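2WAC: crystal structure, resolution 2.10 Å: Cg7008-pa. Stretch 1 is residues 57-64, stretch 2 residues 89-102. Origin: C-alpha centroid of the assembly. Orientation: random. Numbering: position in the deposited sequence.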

# COMPACT_ATOMS: atom_id res chain seq x y z
N LEU A 57 -14.38 -12.13 -5.94
CA LEU A 57 -13.25 -12.56 -5.11
C LEU A 57 -12.82 -13.95 -5.56
O LEU A 57 -13.62 -14.89 -5.56
CB LEU A 57 -13.62 -12.55 -3.62
CG LEU A 57 -12.52 -12.84 -2.59
CD1 LEU A 57 -11.42 -11.78 -2.62
CD2 LEU A 57 -13.11 -12.96 -1.20
N VAL A 58 -11.56 -14.08 -5.95
CA VAL A 58 -11.06 -15.30 -6.59
C VAL A 58 -9.76 -15.82 -5.97
O VAL A 58 -9.16 -15.18 -5.10
CB VAL A 58 -10.82 -15.09 -8.12
CG1 VAL A 58 -12.12 -14.77 -8.84
CG2 VAL A 58 -9.77 -14.00 -8.37
N ALA A 59 -9.35 -17.00 -6.43
CA ALA A 59 -7.99 -17.46 -6.25
C ALA A 59 -7.25 -17.19 -7.56
O ALA A 59 -7.74 -17.55 -8.64
CB ALA A 59 -7.97 -18.94 -5.92
N ALA A 60 -6.10 -16.54 -7.46
CA ALA A 60 -5.30 -16.19 -8.63
C ALA A 60 -3.90 -16.75 -8.50
O ALA A 60 -3.25 -16.60 -7.46
CB ALA A 60 -5.25 -14.68 -8.80
N GLN A 61 -3.44 -17.40 -9.57
CA GLN A 61 -2.08 -17.95 -9.63
C GLN A 61 -1.11 -16.87 -10.11
O GLN A 61 -1.03 -16.58 -11.31
CB GLN A 61 -2.03 -19.19 -10.53
CG GLN A 61 -0.83 -20.10 -10.28
CD GLN A 61 -0.70 -21.20 -11.32
OE1 GLN A 61 -1.24 -21.10 -12.42
NE2 GLN A 61 0.02 -22.26 -10.97
N PHE A 62 -0.40 -16.28 -9.15
CA PHE A 62 0.57 -15.21 -9.38
C PHE A 62 1.59 -15.63 -10.44
O PHE A 62 2.14 -16.73 -10.36
CB PHE A 62 1.25 -14.87 -8.04
CG PHE A 62 2.09 -13.61 -8.05
CD1 PHE A 62 1.84 -12.56 -8.93
CD2 PHE A 62 3.12 -13.46 -7.11
CE1 PHE A 62 2.62 -11.40 -8.90
CE2 PHE A 62 3.89 -12.30 -7.07
CZ PHE A 62 3.64 -11.27 -7.97
N THR A 63 1.83 -14.77 -11.43
CA THR A 63 2.74 -15.10 -12.54
C THR A 63 4.20 -15.21 -12.10
O THR A 63 5.00 -15.84 -12.79
CB THR A 63 2.64 -14.09 -13.72
OG1 THR A 63 2.95 -12.77 -13.27
CG2 THR A 63 1.26 -14.11 -14.32
N LEU A 64 4.54 -14.60 -10.96
CA LEU A 64 5.91 -14.62 -10.46
C LEU A 64 6.35 -15.99 -9.93
O LEU A 64 7.42 -16.48 -10.29
CB LEU A 64 6.13 -13.55 -9.39
CG LEU A 64 7.54 -13.50 -8.78
CD1 LEU A 64 8.50 -12.85 -9.76
CD2 LEU A 64 7.54 -12.76 -7.46
N GLY A 89 -1.25 -6.24 -1.60
CA GLY A 89 -1.42 -4.91 -2.17
C GLY A 89 -0.99 -4.70 -3.61
O GLY A 89 -1.33 -3.68 -4.21
N ASN A 90 -0.23 -5.65 -4.16
CA ASN A 90 0.15 -5.56 -5.57
C ASN A 90 -0.99 -5.94 -6.51
O ASN A 90 -1.89 -6.69 -6.14
CB ASN A 90 1.42 -6.37 -5.87
CG ASN A 90 1.28 -7.84 -5.53
OD1 ASN A 90 0.81 -8.20 -4.45
ND2 ASN A 90 1.70 -8.70 -6.45
N LYS A 91 -0.93 -5.40 -7.73
CA LYS A 91 -1.90 -5.68 -8.78
C LYS A 91 -1.17 -6.22 -10.00
O LYS A 91 0.00 -5.92 -10.21
CB LYS A 91 -2.62 -4.40 -9.19
CG LYS A 91 -3.56 -3.80 -8.17
CD LYS A 91 -4.18 -2.52 -8.75
CE LYS A 91 -5.27 -1.94 -7.87
NZ LYS A 91 -4.73 -1.32 -6.64
N GLU A 92 -1.88 -7.02 -10.81
CA GLU A 92 -1.39 -7.38 -12.14
C GLU A 92 -2.52 -7.72 -13.11
O GLU A 92 -3.63 -8.07 -12.70
CB GLU A 92 -0.37 -8.53 -12.08
CG GLU A 92 -0.97 -9.93 -11.98
CD GLU A 92 0.08 -11.04 -12.03
OE1 GLU A 92 1.13 -10.85 -12.68
OE2 GLU A 92 -0.15 -12.10 -11.42
N THR A 93 -2.22 -7.60 -14.40
CA THR A 93 -3.11 -8.06 -15.46
C THR A 93 -2.67 -9.45 -15.93
O THR A 93 -1.49 -9.70 -16.20
CB THR A 93 -3.19 -7.05 -16.63
OG1 THR A 93 -3.65 -5.79 -16.13
CG2 THR A 93 -4.15 -7.53 -17.71
N LEU A 94 -3.66 -10.34 -16.03
CA LEU A 94 -3.46 -11.79 -16.00
C LEU A 94 -4.48 -12.51 -16.88
O LEU A 94 -5.65 -12.12 -16.89
CB LEU A 94 -3.66 -12.24 -14.54
CG LEU A 94 -3.15 -13.62 -14.17
CD1 LEU A 94 -1.72 -13.73 -14.63
CD2 LEU A 94 -3.24 -13.88 -12.67
N PRO A 95 -4.07 -13.57 -17.63
CA PRO A 95 -5.12 -14.37 -18.27
C PRO A 95 -6.11 -14.97 -17.27
O PRO A 95 -5.72 -15.36 -16.16
CB PRO A 95 -4.34 -15.49 -18.97
CG PRO A 95 -2.97 -14.93 -19.17
CD PRO A 95 -2.72 -14.05 -17.98
N THR A 96 -7.39 -15.01 -17.66
CA THR A 96 -8.45 -15.53 -16.79
C THR A 96 -8.35 -17.04 -16.55
O THR A 96 -8.96 -17.55 -15.60
CB THR A 96 -9.86 -15.20 -17.35
OG1 THR A 96 -9.98 -15.71 -18.68
CG2 THR A 96 -10.09 -13.69 -17.38
N ASN A 97 -7.60 -17.75 -17.39
CA ASN A 97 -7.34 -19.17 -17.15
C ASN A 97 -6.41 -19.44 -15.95
O ASN A 97 -6.21 -20.59 -15.57
CB ASN A 97 -6.88 -19.91 -18.43
CG ASN A 97 -5.56 -19.39 -18.99
OD1 ASN A 97 -4.66 -18.99 -18.26
ND2 ASN A 97 -5.44 -19.43 -20.31
N ARG A 98 -5.88 -18.37 -15.35
CA ARG A 98 -5.11 -18.46 -14.11
C ARG A 98 -5.94 -18.02 -12.90
O ARG A 98 -5.41 -17.77 -11.82
CB ARG A 98 -3.82 -17.65 -14.22
CG ARG A 98 -2.78 -18.26 -15.14
CD ARG A 98 -1.54 -17.40 -15.26
NE ARG A 98 -0.70 -17.45 -14.06
CZ ARG A 98 0.33 -18.27 -13.89
NH1 ARG A 98 0.68 -19.13 -14.84
NH2 ARG A 98 1.02 -18.23 -12.77
N LEU A 99 -7.25 -17.92 -13.11
CA LEU A 99 -8.19 -17.60 -12.04
C LEU A 99 -9.09 -18.79 -11.77
O LEU A 99 -9.47 -19.52 -12.69
CB LEU A 99 -9.04 -16.38 -12.41
CG LEU A 99 -8.32 -15.09 -12.84
CD1 LEU A 99 -9.33 -14.02 -13.24
CD2 LEU A 99 -7.39 -14.57 -11.77
N ALA A 100 -9.43 -18.99 -10.50
CA ALA A 100 -10.36 -20.03 -10.09
C ALA A 100 -11.30 -19.49 -9.02
O ALA A 100 -11.02 -18.46 -8.40
CB ALA A 100 -9.60 -21.24 -9.57
N ALA A 101 -12.42 -20.17 -8.83
CA ALA A 101 -13.33 -19.84 -7.74
C ALA A 101 -12.62 -20.07 -6.41
O ALA A 101 -12.01 -21.12 -6.20
CB ALA A 101 -14.60 -20.68 -7.82
N LEU A 102 -12.67 -19.06 -5.54
CA LEU A 102 -12.13 -19.17 -4.20
C LEU A 102 -13.14 -19.93 -3.33
O LEU A 102 -14.31 -19.55 -3.28
CB LEU A 102 -11.85 -17.78 -3.62
CG LEU A 102 -11.09 -17.64 -2.29
CD1 LEU A 102 -9.66 -18.15 -2.39
CD2 LEU A 102 -11.10 -16.18 -1.85
O HOH W 1 -14.67 -17.26 -5.88

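The contact joins two segments of one chain and buries 749 Å² counted over both sides. Its frame is a short antiparallel pairing: the axes of strands 57-61 and 99-101 approach to 4.7 Å, and their N-to-C directions differ by 140°, so the strands run against each other with a marked departure from strict antiparallelism.

The backbone bonding centres on Ala59 and Ala100, whose CA atoms lie 5.2 Å apart. Ala59 N donates to Ala100 O at 3.0 Å, and Ala100 N donates to Ala59 O at 2.9 Å; both N-H...O angles are 161°, as expected of a regular hydrogen-bonded pair. The two carbonyl atoms, Ala59 O and Ala100 O, also lie 3.4 Å apart, but both are acceptors, and this proximity simply follows from the paired bonds. Two residues along, Gln61 N donates to Arg98 O at 3.0 Å with an angle of 174°, the straightest in the contact. Between these bonds the Ala60 and Leu99 pair forms none, and its CA-CA distance is shorter, 4.7 Å. Two CA-H...O contacts lie here, Leu99 CA to Ala59 O at 3.4 Å and Ala60 CA to Arg98 O at 3.6 Å, each directed at an oxygen that already accepts an N-H.

Toward the start of stretch 1 a water takes over from direct pairing. Water 1 donates to Leu57 O at 2.6 Å and accepts from Leu102 N at 2.7 Å, satisfying both backbone groups where the chains do not bond directly.

At the other end, Arg98 supplies the bonds with its side chain. Its CA-to-CB bond points toward stretch 1, and Gln61 O accepts from both Arg98 NE, at 2.9 Å and 146°, and Arg98 NH2, at 3.0 Å and 138°. The same Arg98 NH2 reaches Phe62 O at 3.1 Å, but the angle of 127° makes that bond weak. Phe62 O lies at the edge of the guanidinium, near its plane, whereas Gln61 OE1 sits over one face, 3.6 Å from Arg98 CZ. Arg98 N is satisfied within its own stretch by Pro95 O at 3.1 Å, closing the turn that leads into the second strand.

Glu92 receives Thr63 through both carboxylate oxygens. Thr63 OG1 donates to Glu92 OE1 at 2.7 Å; Thr63 N points well at Glu92 OE2, with an angle of 166°, but at 3.3 Å the bond is weak. Glu92 OE2 also has a hydrogen bond elsewhere in the structure, and it lies at the edge of the Phe62 ring, 3.2 Å from Phe62 CD1.

Apolar contacts fill in around this polar scheme. Ala60 and Leu99 share one face of the sheet, with Ala60 CB 3.7 Å from Leu99 CD2. Leu102 packs on the neighbouring strand through its two methyls: Leu102 CD2 lies 3.7 Å from Leu57 CG, and Leu102 CD1 lies 4.0 Å from Ala59 CB. Near the polar cluster, Thr63 CG2 approaches Leu94 CD1 to 3.0 Å, a notably tight carbon-carbon distance.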